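Beta-phenylalanine aminotransferase (Variovorax paradoxus, PDB 4AO9) catalyses the pyridoxal-phosphate-dependent transfer of the amino group of beta-phenylalanine, as a class-III aminotransferase. Local coordinates at residues A[259-262]-A[263-266]; A[242-245]-A[246-250]. All coordinates share one frame; numbering follows the deposited sequence.

Contact 1 (A[259-262]-A[263-266]); sequences FDEV and MTSR. With PLP (pyridoxal-5'-phosphate), chain C.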
loop_
_atom_site.group_PDB
_atom_site.type_symbol
_atom_site.label_atom_id
_atom_site.label_comp_id
_atom_site.label_asym_id
_atom_site.label_seq_id
_atom_site.Cartn_x
_atom_site.Cartn_y
_atom_site.Cartn_z
ATOM N N PHE A 259 -5.421 18.356 -4.210
ATOM C CA PHE A 259 -4.144 18.341 -4.903
ATOM C C PHE A 259 -3.372 17.070 -4.572
ATOM O O PHE A 259 -3.063 16.788 -3.398
ATOM C CB PHE A 259 -3.279 19.550 -4.535
ATOM C CG PHE A 259 -3.627 20.838 -5.257
ATOM C CD1 PHE A 259 -4.022 20.865 -6.594
ATOM C CD2 PHE A 259 -3.478 22.045 -4.583
ATOM C CE1 PHE A 259 -4.295 22.078 -7.241
ATOM C CE2 PHE A 259 -3.763 23.262 -5.218
ATOM C CZ PHE A 259 -4.171 23.279 -6.534
ATOM N N ASP A 260 -3.030 16.339 -5.628
ATOM C CA ASP A 260 -2.128 15.208 -5.518
ATOM C C ASP A 260 -0.706 15.756 -5.571
ATOM O O ASP A 260 -0.207 16.086 -6.647
ATOM C CB ASP A 260 -2.404 14.219 -6.664
ATOM C CG ASP A 260 -1.489 13.005 -6.622
ATOM O OD1 ASP A 260 -0.449 13.047 -5.936
ATOM O OD2 ASP A 260 -1.815 12.005 -7.282
ATOM N N GLU A 261 -0.080 15.865 -4.400
ATOM C CA GLU A 261 1.307 16.340 -4.305
ATOM C C GLU A 261 2.259 15.205 -3.955
ATOM O O GLU A 261 3.351 15.424 -3.427
ATOM C CB GLU A 261 1.437 17.523 -3.332
ATOM C CG GLU A 261 0.651 18.768 -3.778
ATOM C CD GLU A 261 1.374 20.049 -3.462
ATOM O OE1 GLU A 261 2.330 20.371 -4.186
ATOM O OE2 GLU A 261 1.002 20.702 -2.474
ATOM N N VAL A 262 1.883 13.985 -4.327
ATOM C CA VAL A 262 2.787 12.846 -4.093
ATOM C C VAL A 262 4.162 13.128 -4.698
ATOM O O VAL A 262 5.182 12.830 -4.085
ATOM C CB VAL A 262 2.185 11.519 -4.617
ATOM C CG1 VAL A 262 3.235 10.395 -4.632
ATOM C CG2 VAL A 262 0.967 11.114 -3.782
ATOM N N MET A 263 4.181 13.708 -5.889
ATOM C CA MET A 263 5.438 14.144 -6.497
ATOM C C MET A 263 5.735 15.625 -6.211
ATOM O O MET A 263 6.850 15.987 -5.830
ATOM C CB MET A 263 5.396 13.882 -7.999
ATOM C CG MET A 263 6.741 13.774 -8.624
ATOM S SD MET A 263 6.548 13.103 -10.279
ATOM C CE MET A 263 6.607 11.336 -10.027
ATOM N N THR A 264 4.745 16.495 -6.373
ATOM C CA THR A 264 5.021 17.940 -6.349
ATOM C C THR A 264 5.363 18.522 -4.973
ATOM O O THR A 264 5.821 19.675 -4.873
ATOM C CB THR A 264 3.886 18.776 -6.987
ATOM O OG1 THR A 264 2.685 18.626 -6.230
ATOM C CG2 THR A 264 3.623 18.348 -8.433
ATOM N N SER A 265 5.157 17.756 -3.898
ATOM C CA SER A 265 5.475 18.293 -2.569
ATOM C C SER A 265 6.959 18.579 -2.413
ATOM O O SER A 265 7.336 19.402 -1.598
ATOM C CB SER A 265 5.011 17.359 -1.460
ATOM O OG SER A 265 5.867 16.237 -1.404
ATOM N N ARG A 266 7.791 17.901 -3.198
ATOM C CA ARG A 266 9.246 18.135 -3.117
ATOM C C ARG A 266 9.755 19.350 -3.872
ATOM O O ARG A 266 10.942 19.685 -3.755
ATOM C CB ARG A 266 10.070 16.909 -3.541
ATOM C CG ARG A 266 9.651 16.210 -4.817
ATOM C CD ARG A 266 10.551 14.995 -5.070
ATOM N NE ARG A 266 11.746 15.491 -5.710
ATOM C CZ ARG A 266 12.865 14.826 -5.986
ATOM N NH1 ARG A 266 13.045 13.537 -5.685
ATOM N NH2 ARG A 266 13.831 15.497 -6.583
HETATM N N1 PLP C . 0.353 10.193 -7.554
HETATM C C2 PLP C . 1.459 10.690 -8.107
HETATM C C2A PLP C . 1.384 12.114 -8.660
HETATM C C3 PLP C . 2.630 9.927 -8.153
HETATM O O3 PLP C . 3.646 10.428 -8.669
HETATM C C4 PLP C . 2.678 8.625 -7.630
HETATM C C4A PLP C . 3.948 7.751 -7.635
HETATM C C5 PLP C . 1.467 8.139 -7.088
HETATM C C6 PLP C . 0.331 8.949 -7.068
HETATM C C5A PLP C . 1.367 6.718 -6.501
HETATM O O4P PLP C . 2.117 6.455 -5.391
HETATM P P PLP C . 2.471 4.913 -5.089
HETATM O O1P PLP C . 3.379 4.405 -6.273
HETATM O O2P PLP C . 1.140 4.082 -5.045
HETATM O O3P PLP C . 3.131 4.913 -3.751
HETATM O O HOH W 1 2.293 15.281 -7.408
HETATM O O HOH W 2 5.078 13.622 -1.434
#
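Val-262 and Met-263, joined by the peptide bond at the middle of this turn, both reach the pyridoxal phosphate. The two methyls of Val-262 lie over one face of the pyridine ring, CG1 being 3.5 Å from PLP C4 and CG2 farther along, over N1. Met-263 folds at its last torsion (chi3 -88°), which brings its CE to 3.4 Å from PLP O3 at the ring's edge. Asp-260 belongs to the same first shell: its OD2 stands 2.8 Å from PLP N1, the aspartate-pyridine pairing familiar from fold type I PLP enzymes, and the same oxygen is hydrogen-bonded to His-180 and Asn-156.

The second shell shows how a turn can position such groups. Asp-260 OD1 accepts Val-262 N at 3.0 Å in an Asx turn, fixing the carboxylate relative to the valine that covers the cofactor. Behind them, Ser-265 N bonds to Glu-261 O at 3.0 Å, closing the chain back on itself. Thr-264 OG1, set between its own backbone N and carbonyl carbon (chi1 64°), donates to the anti lone pair of Glu-261 OE1 at 2.7 Å; that oxygen also accepts from Ala-273 N. One water accepts from Thr-264 N and donates to Asp-260 O, and Ser-265 OG is hydrogen-bonded to Tyr-288.

The turn leaves strand 256-260 of the seven-stranded mixed sheet, whose neighbours are strands 221-226 and 282-286. Glu-261 and Thr-264 pack on Leu-272 of helix 272-276, while Met-263 meets Leu-377 of strand 377-381.

Contact 2 (A[242-245]-A[246-250]); sequences FLQA and LRESA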
loop_
_atom_site.group_PDB
_atom_site.type_symbol
_atom_site.label_atom_id
_atom_site.label_comp_id
_atom_site.label_asym_id
_atom_site.label_seq_id
_atom_site.Cartn_x
_atom_site.Cartn_y
_atom_site.Cartn_z
ATOM N N PHE A 242 -5.354 27.883 -15.082
ATOM C CA PHE A 242 -6.060 26.619 -15.033
ATOM C C PHE A 242 -6.267 26.185 -13.591
ATOM O O PHE A 242 -7.391 25.857 -13.192
ATOM C CB PHE A 242 -5.250 25.578 -15.819
ATOM C CG PHE A 242 -5.692 24.158 -15.603
ATOM C CD1 PHE A 242 -6.929 23.713 -16.069
ATOM C CD2 PHE A 242 -4.854 23.262 -14.959
ATOM C CE1 PHE A 242 -7.333 22.398 -15.881
ATOM C CE2 PHE A 242 -5.245 21.942 -14.763
ATOM C CZ PHE A 242 -6.480 21.502 -15.225
ATOM N N LEU A 243 -5.193 26.182 -12.809
ATOM C CA LEU A 243 -5.295 25.733 -11.426
ATOM C C LEU A 243 -6.200 26.648 -10.589
ATOM O O LEU A 243 -6.988 26.166 -9.784
ATOM C CB LEU A 243 -3.915 25.537 -10.789
ATOM C CG LEU A 243 -3.004 24.490 -11.441
ATOM C CD1 LEU A 243 -1.639 24.524 -10.770
ATOM C CD2 LEU A 243 -3.612 23.080 -11.366
ATOM N N GLN A 244 -6.114 27.962 -10.811
ATOM C CA GLN A 244 -7.028 28.898 -10.157
ATOM C C GLN A 244 -8.488 28.668 -10.583
ATOM O O GLN A 244 -9.398 28.752 -9.754
ATOM C CB GLN A 244 -6.586 30.350 -10.404
ATOM C CG GLN A 244 -7.373 31.411 -9.626
ATOM C CD GLN A 244 -7.315 31.247 -8.106
ATOM O OE1 GLN A 244 -6.337 30.733 -7.547
ATOM N NE2 GLN A 244 -8.369 31.704 -7.428
ATOM N N ALA A 245 -8.703 28.360 -11.859
ATOM C CA ALA A 245 -10.044 28.038 -12.346
ATOM C C ALA A 245 -10.613 26.822 -11.613
ATOM O O ALA A 245 -11.800 26.789 -11.297
ATOM C CB ALA A 245 -10.046 27.818 -13.855
ATOM N N LEU A 246 -9.763 25.835 -11.322
ATOM C CA LEU A 246 -10.216 24.658 -10.574
ATOM C C LEU A 246 -10.637 25.003 -9.145
ATOM O O LEU A 246 -11.674 24.544 -8.667
ATOM C CB LEU A 246 -9.115 23.587 -10.553
ATOM C CG LEU A 246 -8.651 23.062 -11.911
ATOM C CD1 LEU A 246 -7.741 21.859 -11.704
ATOM C CD2 LEU A 246 -9.809 22.715 -12.856
ATOM N N ARG A 247 -9.829 25.812 -8.464
ATOM C CA ARG A 247 -10.140 26.240 -7.113
ATOM C C ARG A 247 -11.448 27.029 -7.094
ATOM O O ARG A 247 -12.339 26.757 -6.280
ATOM C CB ARG A 247 -8.967 27.053 -6.521
ATOM C CG ARG A 247 -9.246 27.724 -5.164
ATOM C CD ARG A 247 -9.344 26.723 -4.000
ATOM N NE ARG A 247 -10.652 26.058 -3.953
ATOM C CZ ARG A 247 -10.955 25.038 -3.153
ATOM N NH1 ARG A 247 -10.042 24.518 -2.332
ATOM N NH2 ARG A 247 -12.177 24.512 -3.195
ATOM N N GLU A 248 -11.576 27.981 -8.019
ATOM C CA GLU A 248 -12.778 28.804 -8.056
ATOM C C GLU A 248 -14.037 28.002 -8.382
ATOM O O GLU A 248 -15.073 28.182 -7.738
ATOM C CB GLU A 248 -12.606 29.959 -9.036
ATOM C CG GLU A 248 -11.652 31.017 -8.513
ATOM C CD GLU A 248 -11.306 32.096 -9.532
ATOM O OE1 GLU A 248 -11.887 32.112 -10.644
ATOM O OE2 GLU A 248 -10.428 32.927 -9.207
ATOM N N SER A 249 -13.930 27.130 -9.384
ATOM C CA SER A 249 -15.065 26.315 -9.824
ATOM C C SER A 249 -15.501 25.321 -8.739
ATOM O O SER A 249 -16.695 25.177 -8.470
ATOM C CB SER A 249 -14.725 25.590 -11.130
ATOM O OG SER A 249 -14.429 26.524 -12.162
ATOM N N ALA A 250 -14.531 24.657 -8.103
ATOM C CA ALA A 250 -14.840 23.736 -7.020
ATOM C C ALA A 250 -15.578 24.458 -5.892
ATOM O O ALA A 250 -16.608 23.998 -5.422
ATOM C CB ALA A 250 -13.575 23.063 -6.497
#
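Ala-245 O is gripped twice by Ser-249, by OG at 2.8 Å and by the backbone N at 2.9 Å, the two donors arriving from opposite faces of the carbonyl plane. The serine can do this because its OG sits beside its own backbone N (chi1 -61°), turned back toward the preceding turn of helix, so that its hydroxyl is satisfied within the helix itself. One turn spacing likewise joins Gln-244 to Glu-248. The amide NE2 donates to Glu-248 OE2 at 3.0 Å, and the carboxylate oxygen lies in the amide plane; relative to the carboxylate, however, the donor comes in on the anti side, 31° out of its plane, with the two flat groups turned 75° apart. Glu-248 OE1 forms a salt bridge with Arg-211 of helix 207-216. Replacing Glu-248 with an alanine is likely to leave the Arg-211 guanidinium without this mate and the Gln-244 amide free to turn.

Helix 240-253, which carries residues 242-250, is the connection of a beta-alpha-beta crossover between the parallel neighbours 221-226 and 256-260, and it illustrates how such a helix divides its sides. The apolar side carries Phe-242 and Leu-246: CD1 of the leucine sits over a face of the phenylalanine ring in a CH-pi contact, 4.2 Å from the centroid and 3.8 Å from CZ. Phe-175 and Tyr-204 meet that ring edge-to-face, and Leu-246 also touches Leu-257 of strand 256-260. Leu-243 CD2 adds a looser contact with Leu-246 CD1 at 4.3 Å. Arg-247 leads its guanidinium away from the preceding turn, to a salt bridge with Asp-281 and a hydrogen bond to Arg-279 O.

In the fold
Contacts 1 and 2 follow one another along the chain: the helix of contact 2 runs into strand 256-260, which delivers contact 1 to the cofactor. Their centres are about 17 Å apart, yet they meet where Phe-259 CE1 packs 4.3 Å from Leu-243 CD2. The centre of contact 1 lies about 8 Å from the centre of the chain, with every touching residue buried; that of contact 2 lies about 23 Å from it, and buried apolar residues mix there with partly exposed Gln-244, Arg-247 and Glu-248. Chemistry follows place: the irregular turn is held by an Asx turn, a backbone bond, a hydroxyl-carboxylate bond and water, whereas regular helical spacing organises contact 2, whose charges reach neighbouring elements.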